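Local coordinates for protein Cyp101j2 (Sphingobium yanoikuyae, PDB 5KYO) that acts as a haem-dependent cytochrome P450 monooxygenase associated with the hydroxylation of 1,8-cineole, at residues Ser318-Val323 with Gly337-Ala342; His83-Arg88 with Met341-Val346; Phe102-Val107 with Ser124-Glu129. All blocks are in the same frame, centred on the assembly; numbering follows the deposited sequence. Where two conformers were deposited one is given.

Contact 1. Residues Ser318-Val323 with Gly337-Ala342; sequences SSAREV and GDMVMA. With HEM (protoporphyrin IX containing Fe), chain G.
Arg321 and Val340 face each other as a hydrogen-bonded antiparallel pair, with Arg321 N donating to Val340 O and Val340 N to Arg321 O, both at 2.7 Å. Further rungs run from Ala342 N to Ser319 O, from Val323 N to Asp338 O and from Gly337 N to Val323 O. Glycine suits this last position because, at its phi of 92°, a CB would be jammed against the preceding carbonyl oxygen. At the non-hydrogen-bonded pair Ala320 and Met341 the two CA atoms come within 4.0 Å, where a lone methyl fits well.

Apolar contacts lie on both faces. The flexible thioether of Met339 folds back over the neighbouring strand, bringing SD to 4.0 Å from Glu322 CB and CE to 3.9 Å from Ala320 CB. On the other face, Val323 CG2 meets Val340 CG2 at 4.0 Å.

Arg321 carries the link to the haem. A bend at chi2 (-77°) turns its chain back along its own strand, so that NH2 meets haem propionate O1A at 2.9 Å by an almost straight bond (173°) at the edge of the guanidinium. NH1 donates to Ser319 OG and to Ala320 O, approaching the latter from above its carbonyl plane. These bonds fix the group's rotation and set a positive charge against the carboxylate, as in many P450s. With a leucine here, the propionate would probably lose its cationic mate, and Ser319 OG this donor.

Strand 83-86 flanks 339-343 and strand 102-103 flanks 318-323 in the main sheet of the P450 fold. Glu322 reaches out to a salt bridge with Lys111, while Val95 of helix 89-97 packs on Arg321, Val340 and Ala342.

Contact 2. Residues His83-Arg88 with Met341-Val346; sequences HWVALR and MAPTVV
Val346 packs against the chain leaving strand 83-86. Its CB lies 4.2 Å from Ala86 O. CG1, anti to the carbonyl carbon (chi1 -51°), lies 3.9 Å from Ala86 O and also touches Leu87 CD2 at 4.3 Å. CG2 occupies the crowded position between N and carbonyl carbon and comes to 3.5 Å from Ala86 O, with Arg88 O a little farther off. A compact branched side chain suits this place, since both methyls find contacts without a long reach. Pro343 CD also touches Ala86 O, a buried oxygen that has no polar partner.

The backbones pair as parallel neighbours in the main P450 sheet: Met341 N donates to Trp84 O at 2.8 Å and Ala86 N to Met341 O at 2.9 Å, straddling Val85. Strand 339-343 then runs directly into helix 344-348, whose Thr344 touches the haem. Trp84 O has a second donor, His83 ND1 at 3.3 Å, which approaches from the face opposite Met341 N while keeping the oxygen in the imidazole plane. In one of its two conformers, Met341 CE lies obliquely 3.8 Å from His83 CE1. Beyond Val346, Trp63 and Met67 of helix 59-69 pack against its side chain.

Contact 3. Residues Phe102-Val107 with Ser124-Glu129; sequences FSNHTV and SLDPPE
Asp126 turns its carboxylate to Ser103 and Asn104 and takes a hydrogen bond on each oxygen. Ser103 OG donates to OD2 of Asp126 over a short 2.5 Å, and the backbone N of Asn104 donates to Asp126 OD1 at 2.8 Å, nearly straight at 166°. Both oxygens use their syn lone pairs; the two donors grip one oxygen each and so fix the rotation of the carboxylate, and they would be expected to favour its charged form. Aspartate fits because its short chain, with CG anti to the carbonyl carbon (chi1 -63°), brings both oxygens to the opposing chain at once.

Beside the carboxylate, a water lies 2.8 Å from Asp126 OD1 and 3.0 Å from Asn104 OD1, bridging an amide and a carboxylate whose planes stand 78° apart. Nearer the start of 124-129, the chains meet through backbone: Ser124 CA makes a CA-H...O contact with Asn104 O at 3.2 Å.

The serine hydroxyl has a second task. Ser103 OG accepts from His105 N at 3.0 Å, closing an ST turn as the chain leaves the short edge strand 102-103. The same hydroxyl thus shapes the turn and grips Asp126. Segment 124-129 lies between helix 111-118 and helix 131-140, probably the counterparts of helices B' and C of other P450s, so the contact joins the two ends of the B' excursion.

Farther out, Asn104 suits its place because its amide offers a donor, ND2, to a haem propionate and an acceptor, OD1, to the water. The Ser103 backbone bonds to Glu322 of the neighbouring strand, and the Glu322 carboxylate accepts from His105 ND1. Arg119 in turn donates to His105 O.

Overall arrangement
Contacts 1 and 2 are buried in the main sheet and share strand 339-343, which is flanked antiparallel by 318-323 and parallel by 83-86. Contact 3 is only partly buried and lies beyond the other edge of 318-323, where strand 102-103 borders it; its centre is about 11 Å from that of contact 1 and about 17 Å from that of contact 2. The chemistry changes accordingly: contact 2 combines two backbone bonds with hydrocarbon packing, contact 1 adds an arginine directed at the haem, and contact 3 depends on a carboxylate, a hydroxyl and water. Through Arg321 and Asn104, contacts 1 and 3 bond to the same haem propionate.

Contact 1. Residues Ser318-Val323 with Gly337-Ala342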
loop_
_atom_site.group_PDB
_atom_site.type_symbol
_atom_site.label_atom_id
_atom_site.label_comp_id
_atom_site.label_asym_id
_atom_site.label_seq_id
_atom_site.Cartn_x
_atom_site.Cartn_y
_atom_site.Cartn_z
ATOM N N SER A 318 -3.861 -2.016 5.678
ATOM C CA SER A 318 -4.423 -1.865 7.020
ATOM C C SER A 318 -3.469 -1.075 7.919
ATOM O O SER A 318 -2.467 -1.589 8.425
ATOM C CB SER A 318 -4.740 -3.229 7.645
ATOM O OG SER A 318 -5.652 -3.942 6.824
ATOM N N SER A 319 -3.802 0.184 8.125
ATOM C CA SER A 319 -2.990 1.045 8.963
ATOM C C SER A 319 -3.702 1.167 10.307
ATOM O O SER A 319 -4.892 0.832 10.415
ATOM C CB SER A 319 -2.781 2.407 8.277
ATOM O OG SER A 319 -2.086 3.318 9.091
ATOM N N ALA A 320 -2.983 1.611 11.332
ATOM C CA ALA A 320 -3.568 1.731 12.664
ATOM C C ALA A 320 -3.298 3.120 13.215
ATOM O O ALA A 320 -2.636 3.923 12.561
ATOM C CB ALA A 320 -3.017 0.664 13.586
ATOM N N ARG A 321 -3.834 3.405 14.401
ATOM C CA ARG A 321 -3.629 4.690 15.070
ATOM C C ARG A 321 -3.474 4.497 16.589
ATOM O O ARG A 321 -4.012 3.555 17.168
ATOM C CB ARG A 321 -4.792 5.649 14.790
ATOM C CG ARG A 321 -4.980 6.064 13.322
ATOM C CD ARG A 321 -3.968 7.098 12.878
ATOM N NE ARG A 321 -4.189 7.500 11.491
ATOM C CZ ARG A 321 -3.751 6.813 10.436
ATOM N NH1 ARG A 321 -3.065 5.691 10.608
ATOM N NH2 ARG A 321 -3.994 7.250 9.215
ATOM N N GLU A 322 -2.714 5.385 17.221
ATOM C CA GLU A 322 -2.546 5.340 18.667
ATOM C C GLU A 322 -3.476 6.324 19.360
ATOM O O GLU A 322 -3.625 7.463 18.950
ATOM C CB GLU A 322 -1.091 5.644 19.052
ATOM C CG GLU A 322 -0.847 5.682 20.548
ATOM C CD GLU A 322 0.620 5.834 20.902
ATOM O OE1 GLU A 322 1.451 5.941 19.981
ATOM O OE2 GLU A 322 0.940 5.833 22.107
ATOM N N VAL A 323 -4.090 5.877 20.441
ATOM C CA VAL A 323 -4.877 6.770 21.267
ATOM C C VAL A 323 -3.939 7.495 22.231
ATOM O O VAL A 323 -3.146 6.857 22.929
ATOM C CB VAL A 323 -5.948 6.000 22.023
ATOM C CG1 VAL A 323 -6.708 6.913 22.941
ATOM C CG2 VAL A 323 -6.914 5.331 21.030
ATOM N N GLY A 337 -2.748 5.148 25.041
ATOM C CA GLY A 337 -1.811 4.110 24.637
ATOM C C GLY A 337 -2.495 2.963 23.902
ATOM O O GLY A 337 -1.834 2.038 23.430
ATOM N N ASP A 338 -3.819 3.007 23.817
ATOM C CA ASP A 338 -4.535 1.994 23.046
ATOM C C ASP A 338 -4.247 2.134 21.538
ATOM O O ASP A 338 -4.036 3.236 21.019
ATOM C CB ASP A 338 -6.042 2.076 23.315
ATOM C CG ASP A 338 -6.451 1.368 24.607
ATOM O OD1 ASP A 338 -5.555 0.929 25.362
ATOM O OD2 ASP A 338 -7.670 1.244 24.862
ATOM N N MET A 339 -4.241 1.002 20.840
ATOM C CA MET A 339 -4.059 0.983 19.394
ATOM C C MET A 339 -5.390 0.712 18.712
ATOM O O MET A 339 -6.167 -0.122 19.174
ATOM C CB MET A 339 -3.040 -0.085 18.987
ATOM C CG MET A 339 -1.654 0.180 19.511
ATOM S SD MET A 339 -1.003 1.690 18.767
ATOM C CE MET A 339 -1.226 1.289 17.026
ATOM N N VAL A 340 -5.662 1.421 17.622
ATOM C CA VAL A 340 -6.870 1.152 16.855
ATOM C C VAL A 340 -6.551 0.938 15.377
ATOM O O VAL A 340 -6.049 1.839 14.700
ATOM C CB VAL A 340 -7.900 2.286 16.977
ATOM C CG1 VAL A 340 -9.141 1.916 16.197
ATOM C CG2 VAL A 340 -8.247 2.563 18.458
ATOM N N MET A 341 -6.850 -0.270 14.900
ATOM C CA MET A 341 -6.658 -0.621 13.498
ATOM C C MET A 341 -7.850 -0.127 12.682
ATOM O O MET A 341 -8.991 -0.266 13.092
ATOM C CB MET A 341 -6.467 -2.133 13.338
ATOM C CG MET A 341 -6.058 -2.573 11.949
ATOM S SD MET A 341 -5.368 -4.234 11.901
ATOM C CE MET A 341 -3.726 -3.959 12.571
ATOM N N ALA A 342 -7.571 0.476 11.533
ATOM C CA ALA A 342 -8.623 1.058 10.706
ATOM C C ALA A 342 -8.385 0.719 9.238
ATOM O O ALA A 342 -7.914 1.560 8.481
ATOM C CB ALA A 342 -8.676 2.571 10.908
HETATM C CHA HEM G . 0.520 6.556 2.434
HETATM C CHB HEM G . -1.723 2.967 0.054
HETATM C CHC HEM G . 1.461 3.465 -3.620
HETATM C CHD HEM G . 4.177 6.318 -0.830
HETATM C C1A HEM G . -0.415 5.602 2.112
HETATM C C2A HEM G . -1.616 5.258 2.864
HETATM C C3A HEM G . -2.224 4.247 2.203
HETATM C C4A HEM G . -1.447 3.932 1.014
HETATM C CMA HEM G . -3.551 3.564 2.619
HETATM C CAA HEM G . -2.137 5.902 4.180
HETATM C CBA HEM G . -1.434 5.353 5.418
HETATM C CGA HEM G . -2.052 5.929 6.671
HETATM O O1A HEM G . -3.270 5.700 6.917
HETATM O O2A HEM G . -1.333 6.613 7.445
HETATM C C1B HEM G . -1.083 2.831 -1.173
HETATM C C2B HEM G . -1.513 1.990 -2.286
HETATM C C3B HEM G . -0.623 2.127 -3.291
HETATM C C4B HEM G . 0.388 3.056 -2.851
HETATM C CMB HEM G . -2.775 1.088 -2.308
HETATM C CAB HEM G . -0.585 1.478 -4.706
HETATM C CBB HEM G . -1.536 0.710 -5.246
HETATM C C1C HEM G . 2.456 4.310 -3.196
HETATM C C2C HEM G . 3.566 4.788 -3.999
HETATM C C3C HEM G . 4.324 5.568 -3.216
HETATM C C4C HEM G . 3.700 5.622 -1.907
HETATM C CMC HEM G . 3.774 4.388 -5.475
HETATM C CAC HEM G . 5.617 6.342 -3.523
HETATM C CBC HEM G . 6.158 6.501 -4.733
HETATM C C1D HEM G . 3.478 6.622 0.316
HETATM C C2D HEM G . 3.982 7.414 1.426
HETATM C C3D HEM G . 2.834 7.489 2.405
HETATM C C4D HEM G . 1.751 6.732 1.835
HETATM C CMD HEM G . 5.353 8.110 1.655
HETATM C CAD HEM G . 2.860 8.219 3.766
HETATM C CBD HEM G . 2.073 9.529 3.703
HETATM C CGD HEM G . 2.137 10.194 5.066
HETATM O O1D HEM G . 2.454 11.407 5.158
HETATM O O2D HEM G . 1.886 9.480 6.071
HETATM N NA HEM G . -0.355 4.775 0.991
HETATM N NB HEM G . 0.083 3.456 -1.567
HETATM N NC HEM G . 2.560 4.845 -1.934
HETATM N ND HEM G . 2.177 6.236 0.606
HETATM FE FE HEM G . 1.019 4.957 -0.537
#

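Contact 2. Residues His83-Arg88 with Met341-Val346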
loop_
_atom_site.group_PDB
_atom_site.type_symbol
_atom_site.label_atom_id
_atom_site.label_comp_id
_atom_site.label_asym_id
_atom_site.label_seq_id
_atom_site.Cartn_x
_atom_site.Cartn_y
_atom_site.Cartn_z
ATOM N N HIS A 83 -5.513 -5.070 20.534
ATOM C CA HIS A 83 -5.890 -3.819 19.883
ATOM C C HIS A 83 -7.308 -3.815 19.341
ATOM O O HIS A 83 -7.873 -4.862 19.034
ATOM C CB HIS A 83 -4.896 -3.486 18.752
ATOM C CG HIS A 83 -4.900 -4.467 17.621
ATOM N ND1 HIS A 83 -5.720 -4.328 16.522
ATOM C CD2 HIS A 83 -4.176 -5.594 17.408
ATOM C CE1 HIS A 83 -5.501 -5.323 15.679
ATOM N NE2 HIS A 83 -4.570 -6.106 16.194
ATOM N N TRP A 84 -7.883 -2.621 19.246
ATOM C CA TRP A 84 -9.216 -2.460 18.691
ATOM C C TRP A 84 -9.176 -2.475 17.166
ATOM O O TRP A 84 -8.163 -2.113 16.556
ATOM C CB TRP A 84 -9.864 -1.158 19.166
ATOM C CG TRP A 84 -9.864 -0.948 20.643
ATOM C CD1 TRP A 84 -8.920 -0.280 21.379
ATOM C CD2 TRP A 84 -10.870 -1.373 21.569
ATOM N NE1 TRP A 84 -9.275 -0.275 22.706
ATOM C CE2 TRP A 84 -10.470 -0.936 22.850
ATOM C CE3 TRP A 84 -12.073 -2.080 21.441
ATOM C CZ2 TRP A 84 -11.225 -1.195 24.000
ATOM C CZ3 TRP A 84 -12.824 -2.335 22.584
ATOM C CH2 TRP A 84 -12.397 -1.893 23.845
ATOM N N VAL A 85 -10.286 -2.886 16.558
ATOM C CA VAL A 85 -10.399 -2.907 15.102
ATOM C C VAL A 85 -11.715 -2.271 14.650
ATOM O O VAL A 85 -12.802 -2.706 15.053
ATOM C CB VAL A 85 -10.310 -4.343 14.529
ATOM C CG1 VAL A 85 -10.264 -4.299 12.995
ATOM C CG2 VAL A 85 -9.101 -5.093 15.071
ATOM N N ALA A 86 -11.614 -1.235 13.823
ATOM C CA ALA A 86 -12.798 -0.621 13.231
ATOM C C ALA A 86 -13.288 -1.487 12.073
ATOM O O ALA A 86 -12.542 -1.739 11.108
ATOM C CB ALA A 86 -12.509 0.780 12.763
ATOM N N LEU A 87 -14.536 -1.944 12.183
ATOM C CA LEU A 87 -15.089 -2.916 11.241
ATOM C C LEU A 87 -16.246 -2.389 10.391
ATOM O O LEU A 87 -16.932 -3.164 9.709
ATOM C CB LEU A 87 -15.537 -4.162 12.002
ATOM C CG LEU A 87 -14.361 -4.962 12.574
ATOM C CD1 LEU A 87 -14.838 -6.149 13.364
ATOM C CD2 LEU A 87 -13.432 -5.422 11.457
ATOM N N ARG A 88 -16.474 -1.084 10.434
ATOM C CA ARG A 88 -17.445 -0.448 9.542
ATOM C C ARG A 88 -16.791 0.705 8.788
ATOM O O ARG A 88 -15.773 1.251 9.234
ATOM C CB ARG A 88 -18.666 0.054 10.317
ATOM C CG ARG A 88 -19.455 -1.030 11.034
ATOM C CD ARG A 88 -20.191 -1.946 10.067
ATOM N NE ARG A 88 -20.979 -2.951 10.780
ATOM C CZ ARG A 88 -20.496 -4.106 11.226
ATOM N NH1 ARG A 88 -19.222 -4.422 11.033
ATOM N NH2 ARG A 88 -21.291 -4.953 11.864
ATOM N N MET A 341 -6.850 -0.270 14.900
ATOM C CA MET A 341 -6.658 -0.621 13.498
ATOM C C MET A 341 -7.850 -0.127 12.682
ATOM O O MET A 341 -8.991 -0.266 13.092
ATOM C CB MET A 341 -6.467 -2.133 13.338
ATOM C CG MET A 341 -6.058 -2.573 11.949
ATOM S SD MET A 341 -5.368 -4.234 11.901
ATOM C CE MET A 341 -3.726 -3.959 12.571
ATOM N N ALA A 342 -7.571 0.476 11.533
ATOM C CA ALA A 342 -8.623 1.058 10.706
ATOM C C ALA A 342 -8.385 0.719 9.238
ATOM O O ALA A 342 -7.914 1.560 8.481
ATOM C CB ALA A 342 -8.676 2.571 10.908
ATOM N N PRO A 343 -8.704 -0.522 8.839
ATOM C CA PRO A 343 -8.326 -1.014 7.508
ATOM C C PRO A 343 -9.054 -0.333 6.353
ATOM O O PRO A 343 -10.278 -0.169 6.369
ATOM C CB PRO A 343 -8.693 -2.505 7.571
ATOM C CG PRO A 343 -8.729 -2.818 9.037
ATOM C CD PRO A 343 -9.284 -1.588 9.667
ATOM N N THR A 344 -8.294 0.036 5.329
ATOM C CA THR A 344 -8.906 0.553 4.123
ATOM C C THR A 344 -9.884 -0.487 3.579
ATOM O O THR A 344 -10.834 -0.137 2.905
ATOM C CB THR A 344 -7.865 0.901 3.044
ATOM O OG1 THR A 344 -7.199 -0.290 2.633
ATOM C CG2 THR A 344 -6.811 1.860 3.611
ATOM N N VAL A 345 -9.628 -1.756 3.896
ATOM C CA VAL A 345 -10.407 -2.898 3.407
ATOM C C VAL A 345 -11.876 -2.831 3.811
ATOM O O VAL A 345 -12.759 -3.105 2.995
ATOM C CB VAL A 345 -9.828 -4.243 3.922
ATOM C CG1 VAL A 345 -10.638 -5.430 3.387
ATOM C CG2 VAL A 345 -8.364 -4.368 3.543
ATOM N N VAL A 346 -12.142 -2.440 5.056
ATOM C CA VAL A 346 -13.515 -2.455 5.569
ATOM C C VAL A 346 -14.333 -1.282 5.038
ATOM O O VAL A 346 -15.553 -1.251 5.193
ATOM C CB VAL A 346 -13.542 -2.465 7.116
ATOM C CG1 VAL A 346 -12.638 -3.568 7.628
ATOM C CG2 VAL A 346 -13.107 -1.140 7.679
#

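Contact 3. Residues Phe102-Val107 with Ser124-Glu129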
loop_
_atom_site.group_PDB
_atom_site.type_symbol
_atom_site.label_atom_id
_atom_site.label_comp_id
_atom_site.label_asym_id
_atom_site.label_seq_id
_atom_site.Cartn_x
_atom_site.Cartn_y
_atom_site.Cartn_z
ATOM N N PHE A 102 -6.981 10.211 17.096
ATOM C CA PHE A 102 -6.245 9.017 16.696
ATOM C C PHE A 102 -4.979 9.409 15.942
ATOM O O PHE A 102 -5.045 10.012 14.871
ATOM C CB PHE A 102 -7.138 8.108 15.845
ATOM C CG PHE A 102 -8.428 7.742 16.522
ATOM C CD1 PHE A 102 -8.497 6.649 17.368
ATOM C CD2 PHE A 102 -9.571 8.514 16.336
ATOM C CE1 PHE A 102 -9.687 6.323 18.006
ATOM C CE2 PHE A 102 -10.761 8.189 16.973
ATOM C CZ PHE A 102 -10.816 7.098 17.802
ATOM N N SER A 103 -3.832 9.084 16.532
ATOM C CA SER A 103 -2.545 9.626 16.109
ATOM C C SER A 103 -1.711 8.663 15.257
ATOM O O SER A 103 -1.740 7.446 15.468
ATOM C CB SER A 103 -1.745 10.035 17.351
ATOM O OG SER A 103 -0.404 10.374 17.036
ATOM N N ASN A 104 -0.958 9.215 14.305
ATOM C CA ASN A 104 -0.028 8.419 13.501
ATOM C C ASN A 104 1.277 8.127 14.254
ATOM O O ASN A 104 2.281 7.750 13.646
ATOM C CB ASN A 104 0.299 9.125 12.170
ATOM C CG ASN A 104 -0.770 8.911 11.102
ATOM O OD1 ASN A 104 -1.912 9.337 11.264
ATOM N ND2 ASN A 104 -0.391 8.272 9.988
ATOM N N HIS A 105 1.265 8.298 15.575
ATOM C CA HIS A 105 2.478 8.103 16.373
ATOM C C HIS A 105 2.908 6.639 16.359
ATOM O O HIS A 105 4.102 6.344 16.283
ATOM C CB HIS A 105 2.275 8.604 17.806
ATOM C CG HIS A 105 3.509 8.520 18.652
ATOM N ND1 HIS A 105 3.635 7.627 19.696
ATOM C CD2 HIS A 105 4.675 9.208 18.601
ATOM C CE1 HIS A 105 4.825 7.773 20.254
ATOM N NE2 HIS A 105 5.476 8.721 19.604
ATOM N N THR A 106 1.929 5.730 16.393
ATOM C CA THR A 106 2.161 4.320 16.094
ATOM C C THR A 106 1.102 3.882 15.091
ATOM O O THR A 106 -0.063 4.242 15.230
ATOM C CB THR A 106 2.090 3.408 17.342
ATOM O OG1 THR A 106 0.769 3.433 17.886
ATOM C CG2 THR A 106 3.046 3.868 18.401
ATOM N N VAL A 107 1.516 3.148 14.061
ATOM C CA VAL A 107 0.594 2.708 13.015
ATOM C C VAL A 107 0.702 1.224 12.763
ATOM O O VAL A 107 0.010 0.695 11.905
ATOM C CB VAL A 107 0.825 3.439 11.653
ATOM C CG1 VAL A 107 0.538 4.916 11.776
ATOM C CG2 VAL A 107 2.222 3.176 11.109
ATOM N N SER A 124 5.188 9.667 11.159
ATOM C CA SER A 124 4.707 9.533 12.523
ATOM C C SER A 124 4.098 10.833 13.045
ATOM O O SER A 124 3.495 10.847 14.105
ATOM C CB SER A 124 5.850 9.082 13.433
ATOM O OG SER A 124 6.950 9.962 13.298
ATOM N N LEU A 125 4.255 11.919 12.292
ATOM C CA LEU A 125 3.729 13.215 12.716
ATOM C C LEU A 125 2.216 13.333 12.530
ATOM O O LEU A 125 1.637 12.701 11.642
ATOM C CB LEU A 125 4.424 14.345 11.951
ATOM C CG LEU A 125 5.938 14.505 12.113
ATOM C CD1 LEU A 125 6.389 15.787 11.436
ATOM C CD2 LEU A 125 6.343 14.491 13.580
ATOM N N ASP A 126 1.590 14.141 13.382
ATOM C CA ASP A 126 0.192 14.538 13.222
ATOM C C ASP A 126 0.169 15.986 12.796
ATOM O O ASP A 126 1.152 16.711 13.018
ATOM C CB ASP A 126 -0.606 14.399 14.531
ATOM C CG ASP A 126 -0.695 12.978 15.027
ATOM O OD1 ASP A 126 -0.930 12.061 14.206
ATOM O OD2 ASP A 126 -0.532 12.779 16.255
ATOM N N PRO A 127 -0.946 16.440 12.205
ATOM C CA PRO A 127 -1.067 17.894 12.080
ATOM C C PRO A 127 -1.136 18.525 13.475
ATOM O O PRO A 127 -1.607 17.871 14.407
ATOM C CB PRO A 127 -2.375 18.083 11.306
ATOM C CG PRO A 127 -2.599 16.777 10.598
ATOM C CD PRO A 127 -2.042 15.729 11.528
ATOM N N PRO A 128 -0.683 19.775 13.626
ATOM C CA PRO A 128 -0.184 20.665 12.574
ATOM C C PRO A 128 1.229 20.360 12.056
ATOM O O PRO A 128 1.544 20.837 10.969
ATOM C CB PRO A 128 -0.220 22.042 13.246
ATOM C CG PRO A 128 -0.083 21.757 14.704
ATOM C CD PRO A 128 -0.777 20.453 14.933
ATOM N N GLU A 129 2.038 19.588 12.781
ATOM C CA GLU A 129 3.452 19.395 12.430
ATOM C C GLU A 129 3.646 18.645 11.114
ATOM O O GLU A 129 4.653 18.814 10.422
ATOM C CB GLU A 129 4.186 18.643 13.544
ATOM C CG GLU A 129 4.437 19.451 14.811
ATOM C CD GLU A 129 3.285 19.377 15.799
ATOM O OE1 GLU A 129 2.403 18.510 15.625
ATOM O OE2 GLU A 129 3.267 20.181 16.757
HETATM O O HOH W 1 -2.245 12.317 11.695
#